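Local coordinates for uncharacterized protein lp_2219 (Lactobacillus plantarum, PDB 3HFQ) that is of unknown function but belongs to the seven-bladed beta-propeller lactonase family and may therefore hydrolyse a sugar lactone, at residues 127-132 and 139-144; 143-148 and 153-158; 190-195 and 201-206. The protein carries 1 engineered substitution. All blocks are in the same frame, centred on the assembly; numbering follows the deposited sequence.

Contact 1 of 3, residues 127-132 and 139-144. With PO4 (phosphate ion), chain C.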
ATOM      1  N   VAL A 127      16.023  -0.952 -11.163  1.00  9.37           N
ATOM      2  CA  VAL A 127      16.911  -1.784 -10.362  1.00 10.77           C
ATOM      3  C   VAL A 127      16.413  -3.224 -10.348  1.00 11.96           C
ATOM      4  O   VAL A 127      15.274  -3.490  -9.959  1.00 12.85           O
ATOM      5  CB  VAL A 127      16.996  -1.249  -8.917  1.00 15.15           C
ATOM      6  CG1 VAL A 127      17.819  -2.191  -8.047  1.00 10.67           C
ATOM      7  CG2 VAL A 127      17.621   0.141  -8.929  1.00 17.74           C
ATOM      8  N   GLN A 128      17.268  -4.150 -10.775  1.00 10.12           N
ATOM      9  CA  GLN A 128      16.908  -5.563 -10.826  1.00 12.12           C
ATOM     10  C   GLN A 128      17.402  -6.328  -9.606  1.00 10.70           C
ATOM     11  O   GLN A 128      18.569  -6.226  -9.230  1.00 12.17           O
ATOM     12  CB  GLN A 128      17.490  -6.208 -12.090  1.00 14.17           C
ATOM     13  CG  GLN A 128      17.135  -7.685 -12.264  1.00 11.91           C
ATOM     14  CD  GLN A 128      15.653  -7.911 -12.494  1.00 11.76           C
ATOM     15  OE1 GLN A 128      15.092  -7.454 -13.488  1.00 14.96           O
ATOM     16  NE2 GLN A 128      15.011  -8.618 -11.571  1.00  9.73           N
ATOM     17  N   HIS A 129      16.508  -7.094  -8.989  1.00  7.85           N
ATOM     18  CA  HIS A 129      16.869  -7.891  -7.820  1.00 10.67           C
ATOM     19  C   HIS A 129      16.803  -9.374  -8.157  1.00 13.17           C
ATOM     20  O   HIS A 129      16.231  -9.768  -9.173  1.00 13.15           O
ATOM     21  CB  HIS A 129      15.917  -7.618  -6.646  1.00  9.26           C
ATOM     22  CG  HIS A 129      15.848  -6.179  -6.236  1.00 13.78           C
ATOM     23  ND1 HIS A 129      15.157  -5.232  -6.961  1.00 12.29           N
ATOM     24  CD2 HIS A 129      16.381  -5.529  -5.175  1.00 13.78           C
ATOM     25  CE1 HIS A 129      15.268  -4.057  -6.361  1.00 11.50           C
ATOM     26  NE2 HIS A 129      16.005  -4.211  -5.277  1.00 13.05           N
ATOM     27  N   SER A 130      17.391 -10.192  -7.292  1.00 13.01           N
ATOM     28  CA  SER A 130      17.385 -11.632  -7.477  1.00 15.74           C
ATOM     29  C   SER A 130      17.256 -12.295  -6.114  1.00 16.62           C
ATOM     30  O   SER A 130      17.421 -11.647  -5.078  1.00 18.24           O
ATOM     31  CB  SER A 130      18.674 -12.093  -8.161  1.00 24.35           C
ATOM     32  OG  SER A 130      19.797 -11.877  -7.325  1.00 32.57           O
ATOM     33  N   GLY A 131      16.960 -13.587  -6.113  1.00 16.59           N
ATOM     34  CA  GLY A 131      16.815 -14.300  -4.859  1.00 16.24           C
ATOM     35  C   GLY A 131      15.530 -15.093  -4.858  1.00 15.98           C
ATOM     36  O   GLY A 131      14.747 -15.005  -5.801  1.00 17.21           O
ATOM     37  N   HIS A 132      15.313 -15.876  -3.806  1.00 14.56           N
ATOM     38  CA  HIS A 132      14.109 -16.688  -3.690  1.00 16.58           C
ATOM     39  C   HIS A 132      13.900 -17.086  -2.235  1.00 15.83           C
ATOM     40  O   HIS A 132      14.695 -16.720  -1.363  1.00 16.33           O
ATOM     41  CB  HIS A 132      14.222 -17.948  -4.557  1.00 19.73           C
ATOM     42  CG  HIS A 132      15.402 -18.808  -4.226  1.00 27.48           C
ATOM     43  ND1 HIS A 132      16.662 -18.575  -4.747  1.00 33.33           N
ATOM     44  CD2 HIS A 132      15.525 -19.881  -3.414  1.00 32.44           C
ATOM     45  CE1 HIS A 132      17.502 -19.470  -4.266  1.00 39.01           C
ATOM     46  NE2 HIS A 132      16.841 -20.276  -3.453  1.00 37.50           N
ATOM     47  N   ASP A 139       9.334 -18.070  -5.699  1.00 15.58           N
ATOM     48  CA  ASP A 139      10.128 -18.668  -6.767  1.00 20.99           C
ATOM     49  C   ASP A 139      11.214 -17.731  -7.299  1.00 23.45           C
ATOM     50  O   ASP A 139      12.179 -18.178  -7.920  1.00 21.93           O
ATOM     51  CB  ASP A 139       9.217 -19.102  -7.923  1.00 25.67           C
ATOM     52  CG  ASP A 139       8.273 -18.001  -8.376  1.00 35.58           C
ATOM     53  OD1 ASP A 139       8.064 -17.867  -9.601  1.00 37.09           O
ATOM     54  OD2 ASP A 139       7.728 -17.277  -7.513  1.00 34.92           O
ATOM     55  N   GLY A 140      11.053 -16.435  -7.055  1.00 15.87           N
ATOM     56  CA  GLY A 140      12.034 -15.468  -7.515  1.00 13.48           C
ATOM     57  C   GLY A 140      11.840 -14.145  -6.799  1.00 17.59           C
ATOM     58  O   GLY A 140      11.039 -14.059  -5.872  1.00 12.78           O
ATOM     59  N   SER A 141      12.568 -13.113  -7.216  1.00 16.64           N
ATOM     60  CA  SER A 141      12.433 -11.806  -6.586  1.00 14.43           C
ATOM     61  C   SER A 141      11.068 -11.212  -6.890  1.00 13.21           C
ATOM     62  O   SER A 141      10.618 -11.228  -8.034  1.00 11.50           O
ATOM     63  CB  SER A 141      13.519 -10.850  -7.081  1.00 12.51           C
ATOM     64  OG  SER A 141      13.259  -9.533  -6.628  1.00 17.55           O
ATOM     65  N   HIS A 142      10.422 -10.677  -5.858  1.00 10.88           N
ATOM     66  CA  HIS A 142       9.105 -10.068  -5.991  1.00  8.98           C
ATOM     67  C   HIS A 142       9.056  -8.776  -5.169  1.00 11.27           C
ATOM     68  O   HIS A 142       8.789  -8.808  -3.973  1.00 12.50           O
ATOM     69  CB  HIS A 142       8.033 -11.047  -5.499  1.00 14.19           C
ATOM     70  CG  HIS A 142       7.933 -12.300  -6.320  1.00 14.43           C
ATOM     71  ND1 HIS A 142       7.669 -13.537  -5.764  1.00 18.79           N
ATOM     72  CD2 HIS A 142       8.032 -12.505  -7.654  1.00  8.87           C
ATOM     73  CE1 HIS A 142       7.610 -14.445  -6.724  1.00 15.15           C
ATOM     74  NE2 HIS A 142       7.827 -13.846  -7.879  1.00 19.50           N
ATOM     75  N   ILE A 143       9.325  -7.643  -5.814  1.00 10.61           N
ATOM     76  CA  ILE A 143       9.310  -6.354  -5.125  1.00 12.95           C
ATOM     77  C   ILE A 143       7.859  -5.911  -4.957  1.00 13.91           C
ATOM     78  O   ILE A 143       7.090  -5.922  -5.914  1.00 12.27           O
ATOM     79  CB  ILE A 143      10.103  -5.287  -5.923  1.00 10.74           C
ATOM     80  CG1 ILE A 143      11.515  -5.800  -6.216  1.00 12.10           C
ATOM     81  CG2 ILE A 143      10.198  -4.000  -5.118  1.00 10.98           C
ATOM     82  CD1 ILE A 143      12.317  -6.170  -4.967  1.00 15.59           C
ATOM     83  N   HIS A 144       7.486  -5.504  -3.746  1.00  9.20           N
ATOM     84  CA  HIS A 144       6.099  -5.124  -3.492  1.00  8.96           C
ATOM     85  C   HIS A 144       5.907  -3.761  -2.833  1.00 11.39           C
ATOM     86  O   HIS A 144       4.772  -3.345  -2.578  1.00 10.32           O
ATOM     87  CB  HIS A 144       5.448  -6.187  -2.605  1.00 12.37           C
ATOM     88  CG  HIS A 144       4.038  -6.513  -2.986  1.00 15.16           C
ATOM     89  ND1 HIS A 144       3.096  -5.543  -3.252  1.00 14.72           N
ATOM     90  CD2 HIS A 144       3.417  -7.702  -3.161  1.00 15.42           C
ATOM     91  CE1 HIS A 144       1.955  -6.121  -3.581  1.00 17.88           C
ATOM     92  NE2 HIS A 144       2.121  -7.432  -3.533  1.00 14.25           N
TER
HETATM   93  P   PO4 C 402       0.211 -10.069  -3.456  1.00 18.55           P
HETATM   94  O1  PO4 C 402      -0.717 -11.279  -3.851  1.00 21.26           O
HETATM   95  O2  PO4 C 402      -0.474  -9.227  -2.314  1.00 16.27           O
HETATM   96  O3  PO4 C 402       1.603 -10.611  -2.951  1.00 26.00           O
HETATM   97  O4  PO4 C 402       0.435  -9.143  -4.714  1.00 24.62           O

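Contact 2 of 3, residues 143-148 and 153-158. With PO4 (phosphate ion), chain C.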
ATOM      1  N   ILE A 143       9.325  -7.643  -5.814  1.00 10.61           N
ATOM      2  CA  ILE A 143       9.310  -6.354  -5.125  1.00 12.95           C
ATOM      3  C   ILE A 143       7.859  -5.911  -4.957  1.00 13.91           C
ATOM      4  O   ILE A 143       7.090  -5.922  -5.914  1.00 12.27           O
ATOM      5  CB  ILE A 143      10.103  -5.287  -5.923  1.00 10.74           C
ATOM      6  CG1 ILE A 143      11.515  -5.800  -6.216  1.00 12.10           C
ATOM      7  CG2 ILE A 143      10.198  -4.000  -5.118  1.00 10.98           C
ATOM      8  CD1 ILE A 143      12.317  -6.170  -4.967  1.00 15.59           C
ATOM      9  N   HIS A 144       7.486  -5.504  -3.746  1.00  9.20           N
ATOM     10  CA  HIS A 144       6.099  -5.124  -3.492  1.00  8.96           C
ATOM     11  C   HIS A 144       5.907  -3.761  -2.833  1.00 11.39           C
ATOM     12  O   HIS A 144       4.772  -3.345  -2.578  1.00 10.32           O
ATOM     13  CB  HIS A 144       5.448  -6.187  -2.605  1.00 12.37           C
ATOM     14  CG  HIS A 144       4.038  -6.513  -2.986  1.00 15.16           C
ATOM     15  ND1 HIS A 144       3.096  -5.543  -3.252  1.00 14.72           N
ATOM     16  CD2 HIS A 144       3.417  -7.702  -3.161  1.00 15.42           C
ATOM     17  CE1 HIS A 144       1.955  -6.121  -3.581  1.00 17.88           C
ATOM     18  NE2 HIS A 144       2.121  -7.432  -3.533  1.00 14.25           N
ATOM     19  N   TYR A 145       7.003  -3.065  -2.560  1.00  8.62           N
ATOM     20  CA  TYR A 145       6.907  -1.776  -1.892  1.00 11.91           C
ATOM     21  C   TYR A 145       8.152  -0.945  -2.159  1.00 15.75           C
ATOM     22  O   TYR A 145       9.274  -1.450  -2.081  1.00 10.29           O
ATOM     23  CB  TYR A 145       6.722  -2.021  -0.384  1.00  8.35           C
ATOM     24  CG  TYR A 145       6.637  -0.790   0.501  1.00  9.17           C
ATOM     25  CD1 TYR A 145       7.790  -0.150   0.959  1.00  9.35           C
ATOM     26  CD2 TYR A 145       5.402  -0.294   0.916  1.00 10.20           C
ATOM     27  CE1 TYR A 145       7.710   0.956   1.814  1.00 11.03           C
ATOM     28  CE2 TYR A 145       5.313   0.814   1.766  1.00  7.96           C
ATOM     29  CZ  TYR A 145       6.471   1.430   2.212  1.00 11.42           C
ATOM     30  OH  TYR A 145       6.392   2.523   3.047  1.00 12.04           O
ATOM     31  N   THR A 146       7.934   0.321  -2.499  1.00 10.76           N
ATOM     32  CA  THR A 146       9.012   1.266  -2.767  1.00 12.77           C
ATOM     33  C   THR A 146       8.548   2.624  -2.255  1.00 12.49           C
ATOM     34  O   THR A 146       7.843   3.350  -2.956  1.00 11.09           O
ATOM     35  CB  THR A 146       9.312   1.399  -4.280  1.00  7.66           C
ATOM     36  OG1 THR A 146       8.100   1.708  -4.980  1.00  7.43           O
ATOM     37  CG2 THR A 146       9.903   0.103  -4.831  1.00  6.38           C
ATOM     38  N   ASP A 147       8.927   2.966  -1.029  1.00 12.17           N
ATOM     39  CA  ASP A 147       8.522   4.250  -0.475  1.00  8.74           C
ATOM     40  C   ASP A 147       9.598   4.846   0.429  1.00  9.38           C
ATOM     41  O   ASP A 147      10.514   4.149   0.865  1.00 11.47           O
ATOM     42  CB  ASP A 147       7.195   4.110   0.281  1.00  8.93           C
ATOM     43  CG  ASP A 147       6.249   5.271   0.006  1.00 13.77           C
ATOM     44  OD1 ASP A 147       6.737   6.414  -0.129  1.00 11.41           O
ATOM     45  OD2 ASP A 147       5.022   5.046  -0.070  1.00 11.63           O
ATOM     46  N   LEU A 148       9.466   6.140   0.710  1.00 11.78           N
ATOM     47  CA  LEU A 148      10.438   6.889   1.506  1.00 13.89           C
ATOM     48  C   LEU A 148      10.543   6.603   3.003  1.00 14.87           C
ATOM     49  O   LEU A 148       9.552   6.322   3.673  1.00 10.89           O
ATOM     50  CB  LEU A 148      10.190   8.389   1.312  1.00 10.10           C
ATOM     51  CG  LEU A 148      10.332   8.916  -0.118  1.00 14.08           C
ATOM     52  CD1 LEU A 148       9.788  10.331  -0.200  1.00 13.48           C
ATOM     53  CD2 LEU A 148      11.796   8.870  -0.543  1.00  8.83           C
ATOM     54  N   ARG A 153      15.387   8.161   2.407  1.00 10.37           N
ATOM     55  CA  ARG A 153      16.084   7.129   1.664  1.00 10.08           C
ATOM     56  C   ARG A 153      14.885   6.322   1.155  1.00 10.89           C
ATOM     57  O   ARG A 153      13.744   6.665   1.475  1.00 12.29           O
ATOM     58  CB  ARG A 153      16.966   6.284   2.585  1.00 10.63           C
ATOM     59  CG  ARG A 153      18.081   7.073   3.284  1.00 10.17           C
ATOM     60  CD  ARG A 153      18.920   6.135   4.141  1.00  8.80           C
ATOM     61  NE  ARG A 153      19.696   6.827   5.173  1.00 11.27           N
ATOM     62  CZ  ARG A 153      20.994   7.108   5.090  1.00 15.14           C
ATOM     63  NH1 ARG A 153      21.691   6.767   4.016  1.00 13.68           N
ATOM     64  NH2 ARG A 153      21.605   7.712   6.105  1.00 12.46           N
ATOM     65  N   LEU A 154      15.111   5.274   0.372  1.00 11.28           N
ATOM     66  CA  LEU A 154      13.993   4.495  -0.154  1.00  9.12           C
ATOM     67  C   LEU A 154      13.996   3.063   0.356  1.00 10.69           C
ATOM     68  O   LEU A 154      14.963   2.330   0.165  1.00 12.53           O
ATOM     69  CB  LEU A 154      14.019   4.473  -1.689  1.00  6.63           C
ATOM     70  CG  LEU A 154      12.791   3.859  -2.371  1.00  7.76           C
ATOM     71  CD1 LEU A 154      11.650   4.880  -2.355  1.00  8.82           C
ATOM     72  CD2 LEU A 154      13.119   3.464  -3.821  1.00  6.21           C
ATOM     73  N   ALA A 155      12.911   2.676   1.016  1.00  8.70           N
ATOM     74  CA  ALA A 155      12.776   1.321   1.529  1.00 10.74           C
ATOM     75  C   ALA A 155      12.139   0.501   0.415  1.00 10.59           C
ATOM     76  O   ALA A 155      11.092   0.878  -0.114  1.00 10.02           O
ATOM     77  CB  ALA A 155      11.894   1.312   2.769  1.00  9.97           C
ATOM     78  N   VAL A 156      12.780  -0.608   0.058  1.00  8.10           N
ATOM     79  CA  VAL A 156      12.301  -1.485  -1.008  1.00 10.83           C
ATOM     80  C   VAL A 156      12.159  -2.899  -0.445  1.00  9.52           C
ATOM     81  O   VAL A 156      13.131  -3.486   0.021  1.00 10.89           O
ATOM     82  CB  VAL A 156      13.294  -1.471  -2.201  1.00 10.77           C
ATOM     83  CG1 VAL A 156      12.822  -2.418  -3.305  1.00  7.07           C
ATOM     84  CG2 VAL A 156      13.421  -0.047  -2.744  1.00  7.43           C
ATOM     85  N   ILE A 157      10.946  -3.441  -0.495  1.00  9.06           N
ATOM     86  CA  ILE A 157      10.676  -4.765   0.063  1.00  9.79           C
ATOM     87  C   ILE A 157      10.565  -5.885  -0.966  1.00 10.30           C
ATOM     88  O   ILE A 157       9.794  -5.788  -1.914  1.00 10.54           O
ATOM     89  CB  ILE A 157       9.372  -4.731   0.890  1.00 10.34           C
ATOM     90  CG1 ILE A 157       9.467  -3.626   1.947  1.00  6.91           C
ATOM     91  CG2 ILE A 157       9.125  -6.085   1.541  1.00 13.73           C
ATOM     92  CD1 ILE A 157       8.167  -3.380   2.694  1.00  7.04           C
ATOM     93  N   ASP A 158      11.326  -6.957  -0.756  1.00 11.19           N
ATOM     94  CA  ASP A 158      11.314  -8.105  -1.656  1.00 11.15           C
ATOM     95  C   ASP A 158      10.625  -9.278  -0.958  1.00 12.54           C
ATOM     96  O   ASP A 158      11.206  -9.932  -0.091  1.00 10.87           O
ATOM     97  CB  ASP A 158      12.748  -8.500  -2.029  1.00 15.30           C
ATOM     98  CG  ASP A 158      12.807  -9.473  -3.194  1.00 13.40           C
ATOM     99  OD1 ASP A 158      11.899 -10.318  -3.319  1.00 12.48           O
ATOM    100  OD2 ASP A 158      13.773  -9.403  -3.981  1.00 15.54           O
TER
HETATM  101  P   PO4 C 402       0.211 -10.069  -3.456  1.00 18.55           P
HETATM  102  O1  PO4 C 402      -0.717 -11.279  -3.851  1.00 21.26           O
HETATM  103  O2  PO4 C 402      -0.474  -9.227  -2.314  1.00 16.27           O
HETATM  104  O3  PO4 C 402       1.603 -10.611  -2.951  1.00 26.00           O
HETATM  105  O4  PO4 C 402       0.435  -9.143  -4.714  1.00 24.62           O

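Contact 3 of 3, residues 190-195 and 201-206. With PO4 (phosphate ion), chain C.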
ATOM      1  N   ARG A 190       5.906  -7.661   2.821  1.00 10.48           N
ATOM      2  CA  ARG A 190       5.136  -7.019   1.757  1.00 10.42           C
ATOM      3  C   ARG A 190       5.153  -5.495   1.804  1.00 11.47           C
ATOM      4  O   ARG A 190       5.670  -4.846   0.890  1.00  8.50           O
ATOM      5  CB  ARG A 190       3.693  -7.529   1.814  1.00  8.30           C
ATOM      6  CG  ARG A 190       2.820  -7.171   0.607  1.00 10.33           C
ATOM      7  CD  ARG A 190       1.414  -7.736   0.810  1.00  8.93           C
ATOM      8  NE  ARG A 190       0.547  -7.550  -0.350  1.00 12.83           N
ATOM      9  CZ  ARG A 190      -0.134  -6.440  -0.620  1.00 13.39           C
ATOM     10  NH1 ARG A 190      -0.061  -5.388   0.189  1.00 11.79           N
ATOM     11  NH2 ARG A 190      -0.901  -6.386  -1.703  1.00 12.75           N
ATOM     12  N   HIS A 191       4.568  -4.934   2.860  1.00 11.34           N
ATOM     13  CA  HIS A 191       4.500  -3.484   3.054  1.00 11.87           C
ATOM     14  C   HIS A 191       4.963  -3.132   4.464  1.00 10.67           C
ATOM     15  O   HIS A 191       4.992  -3.986   5.349  1.00  9.71           O
ATOM     16  CB  HIS A 191       3.059  -2.967   2.918  1.00  9.66           C
ATOM     17  CG  HIS A 191       2.578  -2.827   1.501  1.00 12.27           C
ATOM     18  ND1 HIS A 191       1.446  -2.098   1.187  1.00 10.38           N
ATOM     19  CD2 HIS A 191       3.050  -3.316   0.342  1.00 11.11           C
ATOM     20  CE1 HIS A 191       1.250  -2.151  -0.117  1.00 10.07           C
ATOM     21  NE2 HIS A 191       2.203  -2.881  -0.662  1.00 10.22           N
ATOM     22  N   LEU A 192       5.309  -1.866   4.666  1.00 10.46           N
ATOM     23  CA  LEU A 192       5.723  -1.381   5.979  1.00 10.29           C
ATOM     24  C   LEU A 192       5.235   0.050   6.155  1.00 11.64           C
ATOM     25  O   LEU A 192       4.780   0.684   5.199  1.00  9.72           O
ATOM     26  CB  LEU A 192       7.253  -1.445   6.140  1.00  9.36           C
ATOM     27  CG  LEU A 192       8.215  -0.589   5.307  1.00  9.29           C
ATOM     28  CD1 LEU A 192       8.134   0.884   5.711  1.00  9.73           C
ATOM     29  CD2 LEU A 192       9.632  -1.098   5.541  1.00 11.19           C
ATOM     30  N   VAL A 193       5.315   0.548   7.383  1.00  9.75           N
ATOM     31  CA  VAL A 193       4.904   1.909   7.691  1.00  9.35           C
ATOM     32  C   VAL A 193       5.766   2.390   8.857  1.00 13.97           C
ATOM     33  O   VAL A 193       6.027   1.635   9.794  1.00 10.38           O
ATOM     34  CB  VAL A 193       3.395   1.976   8.071  1.00  9.33           C
ATOM     35  CG1 VAL A 193       3.124   1.170   9.344  1.00  5.31           C
ATOM     36  CG2 VAL A 193       2.968   3.422   8.241  1.00 11.15           C
ATOM     37  N   PHE A 194       6.229   3.635   8.780  1.00 11.47           N
ATOM     38  CA  PHE A 194       7.071   4.207   9.825  1.00 12.97           C
ATOM     39  C   PHE A 194       6.267   4.963  10.873  1.00 13.66           C
ATOM     40  O   PHE A 194       5.188   5.487  10.588  1.00 10.19           O
ATOM     41  CB  PHE A 194       8.100   5.180   9.228  1.00 10.87           C
ATOM     42  CG  PHE A 194       9.315   4.512   8.651  1.00 12.08           C
ATOM     43  CD1 PHE A 194       9.350   4.127   7.317  1.00 11.84           C
ATOM     44  CD2 PHE A 194      10.432   4.280   9.445  1.00 13.22           C
ATOM     45  CE1 PHE A 194      10.487   3.520   6.780  1.00 12.85           C
ATOM     46  CE2 PHE A 194      11.574   3.673   8.916  1.00 12.02           C
ATOM     47  CZ  PHE A 194      11.601   3.295   7.588  1.00  9.65           C
ATOM     48  N   SER A 195       6.817   5.026  12.080  1.00 12.03           N
ATOM     49  CA  SER A 195       6.194   5.742  13.185  1.00 12.94           C
ATOM     50  C   SER A 195       6.387   7.236  12.937  1.00 11.30           C
ATOM     51  O   SER A 195       7.285   7.637  12.198  1.00 10.81           O
ATOM     52  CB  SER A 195       6.859   5.353  14.507  1.00 13.24           C
ATOM     53  OG  SER A 195       8.230   5.730  14.513  1.00 16.59           O
ATOM     54  N   ALA A 201       9.536   1.107  12.510  1.00  9.20           N
ATOM     55  CA  ALA A 201       8.820   0.730  11.301  1.00 12.91           C
ATOM     56  C   ALA A 201       8.129  -0.587  11.614  1.00 13.33           C
ATOM     57  O   ALA A 201       8.648  -1.400  12.377  1.00 13.11           O
ATOM     58  CB  ALA A 201       9.786   0.555  10.127  1.00 11.07           C
ATOM     59  N   PHE A 202       6.957  -0.793  11.030  1.00  9.24           N
ATOM     60  CA  PHE A 202       6.200  -2.014  11.251  1.00  8.86           C
ATOM     61  C   PHE A 202       6.047  -2.667   9.893  1.00  7.89           C
ATOM     62  O   PHE A 202       5.493  -2.078   8.964  1.00  8.07           O
ATOM     63  CB  PHE A 202       4.859  -1.659  11.893  1.00  7.88           C
ATOM     64  CG  PHE A 202       5.016  -0.883  13.172  1.00 12.02           C
ATOM     65  CD1 PHE A 202       5.339  -1.533  14.364  1.00 13.25           C
ATOM     66  CD2 PHE A 202       4.943   0.505  13.167  1.00 13.78           C
ATOM     67  CE1 PHE A 202       5.589  -0.806  15.530  1.00 12.63           C
ATOM     68  CE2 PHE A 202       5.194   1.240  14.326  1.00 18.32           C
ATOM     69  CZ  PHE A 202       5.518   0.581  15.511  1.00 15.23           C
ATOM     70  N   LEU A 203       6.564  -3.886   9.789  1.00  9.88           N
ATOM     71  CA  LEU A 203       6.578  -4.631   8.536  1.00  8.37           C
ATOM     72  C   LEU A 203       5.572  -5.772   8.482  1.00  9.85           C
ATOM     73  O   LEU A 203       5.563  -6.651   9.344  1.00  8.92           O
ATOM     74  CB  LEU A 203       7.991  -5.178   8.321  1.00  6.51           C
ATOM     75  CG  LEU A 203       8.298  -6.102   7.146  1.00 10.43           C
ATOM     76  CD1 LEU A 203       8.314  -5.313   5.843  1.00  7.12           C
ATOM     77  CD2 LEU A 203       9.652  -6.762   7.385  1.00 13.58           C
ATOM     78  N   ALA A 204       4.734  -5.768   7.454  1.00 10.09           N
ATOM     79  CA  ALA A 204       3.741  -6.819   7.313  1.00 12.86           C
ATOM     80  C   ALA A 204       4.322  -8.005   6.554  1.00 14.37           C
ATOM     81  O   ALA A 204       4.921  -7.842   5.491  1.00 11.58           O
ATOM     82  CB  ALA A 204       2.509  -6.284   6.594  1.00 12.39           C
ATOM     83  N   GLY A 205       4.158  -9.192   7.132  1.00 10.66           N
ATOM     84  CA  GLY A 205       4.634 -10.407   6.504  1.00  9.46           C
ATOM     85  C   GLY A 205       3.425 -11.093   5.899  1.00 11.58           C
ATOM     86  O   GLY A 205       2.642 -11.723   6.604  1.00 12.45           O
ATOM     87  N   GLU A 206       3.270 -10.960   4.589  1.00 12.58           N
ATOM     88  CA  GLU A 206       2.133 -11.547   3.898  1.00 14.31           C
ATOM     89  C   GLU A 206       1.992 -13.053   4.061  1.00 13.23           C
ATOM     90  O   GLU A 206       0.965 -13.541   4.531  1.00 15.02           O
ATOM     91  CB  GLU A 206       2.197 -11.237   2.398  1.00 17.42           C
ATOM     92  CG  GLU A 206       1.069 -11.896   1.608  1.00 19.70           C
ATOM     93  CD  GLU A 206       1.205 -11.722   0.109  1.00 18.08           C
ATOM     94  OE1 GLU A 206       1.365 -10.572  -0.345  1.00 14.98           O
ATOM     95  OE2 GLU A 206       1.139 -12.739  -0.617  1.00 20.87           O
TER
HETATM   96  P   PO4 C 402       0.211 -10.069  -3.456  1.00 18.55           P
HETATM   97  O1  PO4 C 402      -0.717 -11.279  -3.851  1.00 21.26           O
HETATM   98  O2  PO4 C 402      -0.474  -9.227  -2.314  1.00 16.27           O
HETATM   99  O3  PO4 C 402       1.603 -10.611  -2.951  1.00 26.00           O
HETATM  100  O4  PO4 C 402       0.435  -9.143  -4.714  1.00 24.62           O

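Contact 1 of 3, residues 127-132 and 139-144
Residues 129-132 and 139-143 run in roughly opposite directions, 142° apart end to end, and bring the CA of His132 to 4.5 Å from that of Gly140 without any hydrogen bond between the two segments. Gly131 O comes close to Ser141 N at too poor an angle to bond, and it meets Gly140 through a CA-H...O contact of 3.2 Å to the CA. His129 packs against both Ser141 and Ile143. The His129 and Ile143 side chains cross at about a right angle, and the CD1 methyl of Ile143 sits over one face of the imidazole, 3.7 Å from the ring centroid, in a CH-pi contact displaced toward ND1. Chi1 -57°, with CG anti to the carbonyl carbon, swings the imidazole toward Ile143 and chi2 76° turns a face to its methyl, while His129 CB touches Ser141 OG at 3.3 Å. The segments belong to the connection between two propeller blades: strand 121-128 is the last of one four-stranded sheet, and strand 143-148 opens the next. Outside the segments, Gly108 O accepts from His129 ND1 and Tyr165 meets the ring edge-to-face. An alanine in place of this histidine is likely to leave Ile143 CD1 without its aromatic cover and Gly108 O without its side-chain donor. Ser141 OG is held by Asp158. Beside this packing, Gln128 NE2 gives a nearly straight bond of 2.9 Å to a lone pair of His129 O, and Gly140 O lies over the centre of the His142 ring, which also stacks with Tyr105.

Contact 2 of 3, residues 143-148 and 153-158
Tyr145 carries its ring anti to the backbone N (chi1 178°), and Ile157 places CG1 beside its own N (chi1 -55°), which brings Ile157 CD1 to 3.7 Å from Tyr145 CB. The two side chains pack on the same face of an antiparallel hairpin, the methyl approaching the phenol ring obliquely, with Ala155 CB 4.3 Å from Tyr145 CE1. On the face formed by Ile143, Thr146, Val156 and Leu154, Val156 CG1 reaches Ile143 CG2 at 3.6 Å, and the Thr146 and Val156 side chains lie next to each other, pointing the same way. Leu154 CD1 folds over the backbone of the facing strand, 3.5 Å from Asp147 C. Asp147 and Ala155 form a regular hydrogen-bonded pair, its shorter bond 2.8 Å from Ala155 N to Asp147 O. Farther along, Ile157 faces two residues at once: its O accepts from His144 N at 3.0 Å, while its N donates to Tyr145 O. This is a classic beta bulge, and it leaves Tyr145 N buried without a partner. The extra residue, His144, is turned out of the alternation, and its NE2 donates to phosphate O4 at 2.7 Å, the ion lying at the ring edge. Asp147 OD1 turns back to accept from Leu148 N through its anti lone pair, while OD2 is bonded by Tyr90. Strand 143-148 is the first of its blade and 154-158 the second, followed by 163-169, whose Tyr165 and Tyr167 bond to the backbones of Val156 and Leu154. The Tyr145 and Ile157 face packs on strand 189-194 of the next blade, and the Ile143 and Thr146 face on strand 99-104 of the preceding one.

Contact 3 of 3, residues 190-195 and 201-206
The first two strands of a propeller blade pair here as an antiparallel hairpin, and at one end Arg190 and Glu206 close on a bound phosphate. Arg190 stretches out fully from CG to NE, its CG anti to the backbone N (chi1 -168°), and presents the guanidinium edge to phosphate O2: NE donates at 2.8 Å and NH2 at 2.9 Å. Glu206 OE1 lies near the same plane and makes a salt bridge with NE at 3.1 Å, the carboxylate turned 46° from the guanidinium; it also pairs with Arg259, another phosphate ligand. Arg190 NH1 lies over the centre of the His191 ring. Arg190 occupies the first position of a classic beta bulge, in which Arg190 N donates to Ala204 O at 2.9 Å while Ala204 N donates to His191 O, leaving His191 N buried without a partner. Regular pairing follows, with Val193 and Phe202 bonded in both directions. On one face Ala201 CB sits over the Phe194 ring, 4.0 Å from its centroid in a CH-pi contact, and Leu203 CD1 touches Leu192 CB at 4.0 Å. On the other, Val193 CG1 meets Phe202 CB obliquely, against Ile245 of the next blade.

How the contacts relate
Contacts 1 and 2 share Ile143 and His144, and their centres lie about 12 Å apart. Asp158 joins them, its OD2 2.7 Å from Ser141 OG in a probable hydrogen bond, which ties the interblade loop to the second strand of the new blade. Contact 3 repeats the hairpin of contact 2 one blade on, about 10 Å away between centres, with Ile157 CD1 3.4 Å from Arg190 O. Each hairpin has a bulge at the equivalent end, and the bulged residues, His144 and Arg190, converge on one phosphate, His144 CE1 lying 3.4 Å from Arg190 NH2. The ion probably came from the crystallisation liquor; its site, which also includes Arg259 and Glu206, could hold an anionic group.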